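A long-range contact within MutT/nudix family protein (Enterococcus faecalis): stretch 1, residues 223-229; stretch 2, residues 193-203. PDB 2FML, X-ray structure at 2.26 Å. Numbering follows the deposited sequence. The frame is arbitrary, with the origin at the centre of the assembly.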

# COMPACT_ATOMS: atom_id res chain seq x y z
N VAL A 223 -1.46 -25.19 -5.46
CA VAL A 223 -0.95 -23.85 -5.27
C VAL A 223 -1.30 -23.36 -3.86
O VAL A 223 -0.41 -22.97 -3.10
CB VAL A 223 -1.46 -22.90 -6.34
CG1 VAL A 223 -1.12 -21.47 -5.96
CG2 VAL A 223 -0.87 -23.27 -7.69
N PHE A 224 -2.58 -23.39 -3.50
CA PHE A 224 -2.99 -23.08 -2.15
C PHE A 224 -2.21 -23.84 -1.05
O PHE A 224 -1.87 -23.25 -0.04
CB PHE A 224 -4.47 -23.36 -1.99
CG PHE A 224 -5.34 -22.17 -2.22
CD1 PHE A 224 -5.34 -21.51 -3.47
CD2 PHE A 224 -6.19 -21.70 -1.20
CE1 PHE A 224 -6.15 -20.40 -3.69
CE2 PHE A 224 -7.01 -20.60 -1.41
CZ PHE A 224 -6.99 -19.94 -2.67
N ALA A 225 -1.92 -25.12 -1.25
CA ALA A 225 -1.19 -25.88 -0.23
C ALA A 225 0.29 -25.43 -0.13
O ALA A 225 0.85 -25.45 0.97
CB ALA A 225 -1.33 -27.39 -0.46
N LYS A 226 0.91 -25.06 -1.26
CA LYS A 226 2.30 -24.52 -1.24
C LYS A 226 2.39 -23.22 -0.38
O LYS A 226 3.37 -23.01 0.33
CB LYS A 226 2.91 -24.25 -2.65
CG LYS A 226 3.25 -25.47 -3.56
CD LYS A 226 3.45 -26.78 -2.81
CE LYS A 226 4.90 -27.17 -2.54
NZ LYS A 226 5.04 -28.68 -2.22
N PHE A 227 1.36 -22.37 -0.46
CA PHE A 227 1.27 -21.20 0.42
C PHE A 227 0.88 -21.53 1.88
O PHE A 227 1.35 -20.86 2.81
CB PHE A 227 0.38 -20.12 -0.18
CG PHE A 227 1.02 -19.40 -1.32
CD1 PHE A 227 1.99 -18.40 -1.09
CD2 PHE A 227 0.68 -19.72 -2.62
CE1 PHE A 227 2.61 -17.72 -2.13
CE2 PHE A 227 1.26 -19.04 -3.67
CZ PHE A 227 2.25 -18.05 -3.44
N LEU A 228 0.06 -22.56 2.05
CA LEU A 228 -0.41 -23.00 3.37
C LEU A 228 0.64 -23.81 4.07
O LEU A 228 0.74 -23.79 5.28
CB LEU A 228 -1.75 -23.76 3.26
CG LEU A 228 -2.93 -22.80 2.93
CD1 LEU A 228 -4.20 -23.50 2.47
CD2 LEU A 228 -3.23 -21.84 4.08
N GLY A 229 1.47 -24.51 3.28
CA GLY A 229 2.55 -25.34 3.81
C GLY A 229 2.01 -26.69 4.24
O GLY A 229 2.56 -27.32 5.12
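Stretch 2 (193-203) AFNRVVDKMEH

The selenium of Met-201, a selenomethionine, lies almost squarely over the ring of Phe-224: atom SE of Met-201 stands 4.0 Å from the centroid of the six ring carbons CG to CZ of Phe-224, only 6° off the ring normal. CG of Met-201 covers the same ring at 4.0 Å from that centroid, so the side chain runs across the aromatic surface, and its terminal CE comes within 3.4 Å of Phe-224 CD2. Beyond the ring, CE of Met-201 also packs against CG of Leu-228 at 3.5 Å. The tip of Phe-224 reaches the backbone as well, with CZ 3.1 Å from the carbonyl O of Met-201.

The first part of stretch 2 continues a helix that begins earlier in the chain, with Val-197 N hydrogen-bonded to Ala-193 O (3.2 Å) and Val-198 N to Phe-194 O (3.3 Å). Its helix axis crosses that of helix 223-228 at -127°, with a closest approach of 10.1 Å, so the two run in broadly opposed directions but well short of antiparallel. The backbones come nearest where CA of Val-198 lies 6.2 Å from CA of Phe-227; towards Met-201 they diverge, its CA being 7.8 Å from that of Phe-224.

Phe-227, in the m rotamer, is the residue most covered by stretch 2. CG1 of Val-197, whose CA-to-CB bond points toward stretch 1, sits over the face of this ring, 3.7 Å from Phe-227 CE1. Phe-194, chi1 t, approaches obliquely, the ring planes inclined at 41° and CE1 of Phe-194 3.5 Å from CD1 of Phe-227. Met-201 SE touches Phe-227 CB at 3.8 Å, while Val-198 CG2 rests 3.7 Å from Phe-227 O. No hydrogen bond joins the stretches; the contact, burying 452 Å², rests on apolar and aromatic packing.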

# COMPACT_ATOMS: atom_id res chain seq x y z
N ALA A 193 5.11 -10.08 1.06
CA ALA A 193 4.52 -10.63 -0.17
C ALA A 193 3.91 -12.00 0.07
O ALA A 193 2.78 -12.29 -0.42
CB ALA A 193 5.57 -10.69 -1.32
N PHE A 194 4.63 -12.85 0.83
CA PHE A 194 4.16 -14.21 1.05
C PHE A 194 2.88 -14.22 1.90
O PHE A 194 1.91 -14.93 1.57
CB PHE A 194 5.28 -15.08 1.68
CG PHE A 194 4.96 -16.53 1.70
CD1 PHE A 194 5.31 -17.33 0.64
CD2 PHE A 194 4.23 -17.09 2.76
CE1 PHE A 194 4.97 -18.71 0.66
CE2 PHE A 194 3.85 -18.46 2.77
CZ PHE A 194 4.24 -19.26 1.71
N ASN A 195 2.90 -13.46 2.99
CA ASN A 195 1.76 -13.34 3.91
C ASN A 195 0.55 -12.63 3.23
O ASN A 195 -0.60 -12.94 3.54
CB ASN A 195 2.22 -12.58 5.18
CG ASN A 195 3.04 -13.47 6.09
OD1 ASN A 195 2.90 -14.69 6.02
ND2 ASN A 195 3.89 -12.89 6.94
N ARG A 196 0.82 -11.71 2.30
CA ARG A 196 -0.24 -11.00 1.59
C ARG A 196 -1.05 -11.97 0.74
O ARG A 196 -2.27 -11.87 0.69
CB ARG A 196 0.31 -9.84 0.73
CG ARG A 196 -0.77 -9.15 -0.19
CD ARG A 196 -1.68 -8.23 0.63
NE ARG A 196 -0.90 -7.58 1.72
CZ ARG A 196 -0.37 -6.37 1.69
NH1 ARG A 196 -0.52 -5.60 0.61
NH2 ARG A 196 0.30 -5.93 2.75
N VAL A 197 -0.36 -12.89 0.07
CA VAL A 197 -1.01 -13.96 -0.71
C VAL A 197 -1.88 -14.93 0.17
O VAL A 197 -3.07 -15.14 -0.11
CB VAL A 197 0.04 -14.76 -1.56
CG1 VAL A 197 -0.64 -15.94 -2.30
CG2 VAL A 197 0.84 -13.84 -2.51
N VAL A 198 -1.27 -15.52 1.22
CA VAL A 198 -2.01 -16.24 2.28
C VAL A 198 -3.26 -15.49 2.79
O VAL A 198 -4.32 -16.11 2.92
CB VAL A 198 -1.11 -16.55 3.50
CG1 VAL A 198 -1.94 -17.24 4.56
CG2 VAL A 198 0.11 -17.40 3.09
N ASP A 199 -3.13 -14.18 3.08
CA ASP A 199 -4.26 -13.32 3.52
C ASP A 199 -5.35 -13.05 2.50
O ASP A 199 -6.49 -12.71 2.88
CB ASP A 199 -3.80 -11.94 4.03
CG ASP A 199 -2.97 -12.04 5.31
OD1 ASP A 199 -2.96 -13.13 5.92
OD2 ASP A 199 -2.30 -11.03 5.68
N LYS A 200 -5.03 -13.16 1.22
CA LYS A 200 -5.92 -12.66 0.17
C LYS A 200 -6.54 -13.80 -0.62
O LYS A 200 -7.70 -13.68 -1.04
CB LYS A 200 -5.16 -11.68 -0.75
CG LYS A 200 -5.90 -10.40 -1.01
CD LYS A 200 -4.96 -9.21 -0.89
CE LYS A 200 -5.73 -7.99 -0.36
NZ LYS A 200 -4.85 -6.96 0.29
N MSE A 201 -5.79 -14.90 -0.77
CA MSE A 201 -6.15 -15.94 -1.75
C MSE A 201 -7.51 -16.62 -1.55
O MSE A 201 -8.11 -17.06 -2.52
CB MSE A 201 -5.03 -16.98 -1.89
CG MSE A 201 -4.77 -17.78 -0.65
SE MSE A 201 -3.18 -18.91 -0.87
CE MSE A 201 -3.66 -20.32 0.54
N GLU A 202 -7.99 -16.65 -0.31
CA GLU A 202 -9.26 -17.33 0.04
C GLU A 202 -10.49 -16.60 -0.51
O GLU A 202 -11.50 -17.24 -0.82
CB GLU A 202 -9.40 -17.55 1.56
CG GLU A 202 -10.29 -18.76 1.92
CD GLU A 202 -10.90 -18.75 3.35
OE1 GLU A 202 -12.08 -19.20 3.51
OE2 GLU A 202 -10.23 -18.30 4.31
N HIS A 203 -10.39 -15.27 -0.64
CA HIS A 203 -11.50 -14.40 -1.04
C HIS A 203 -11.14 -13.51 -2.24
O HIS A 203 -12.01 -12.77 -2.80
CB HIS A 203 -11.91 -13.51 0.14
CG HIS A 203 -12.04 -14.24 1.45
ND1 HIS A 203 -11.12 -14.13 2.47
CD2 HIS A 203 -12.99 -15.11 1.89
CE1 HIS A 203 -11.49 -14.89 3.48
NE2 HIS A 203 -12.62 -15.50 3.15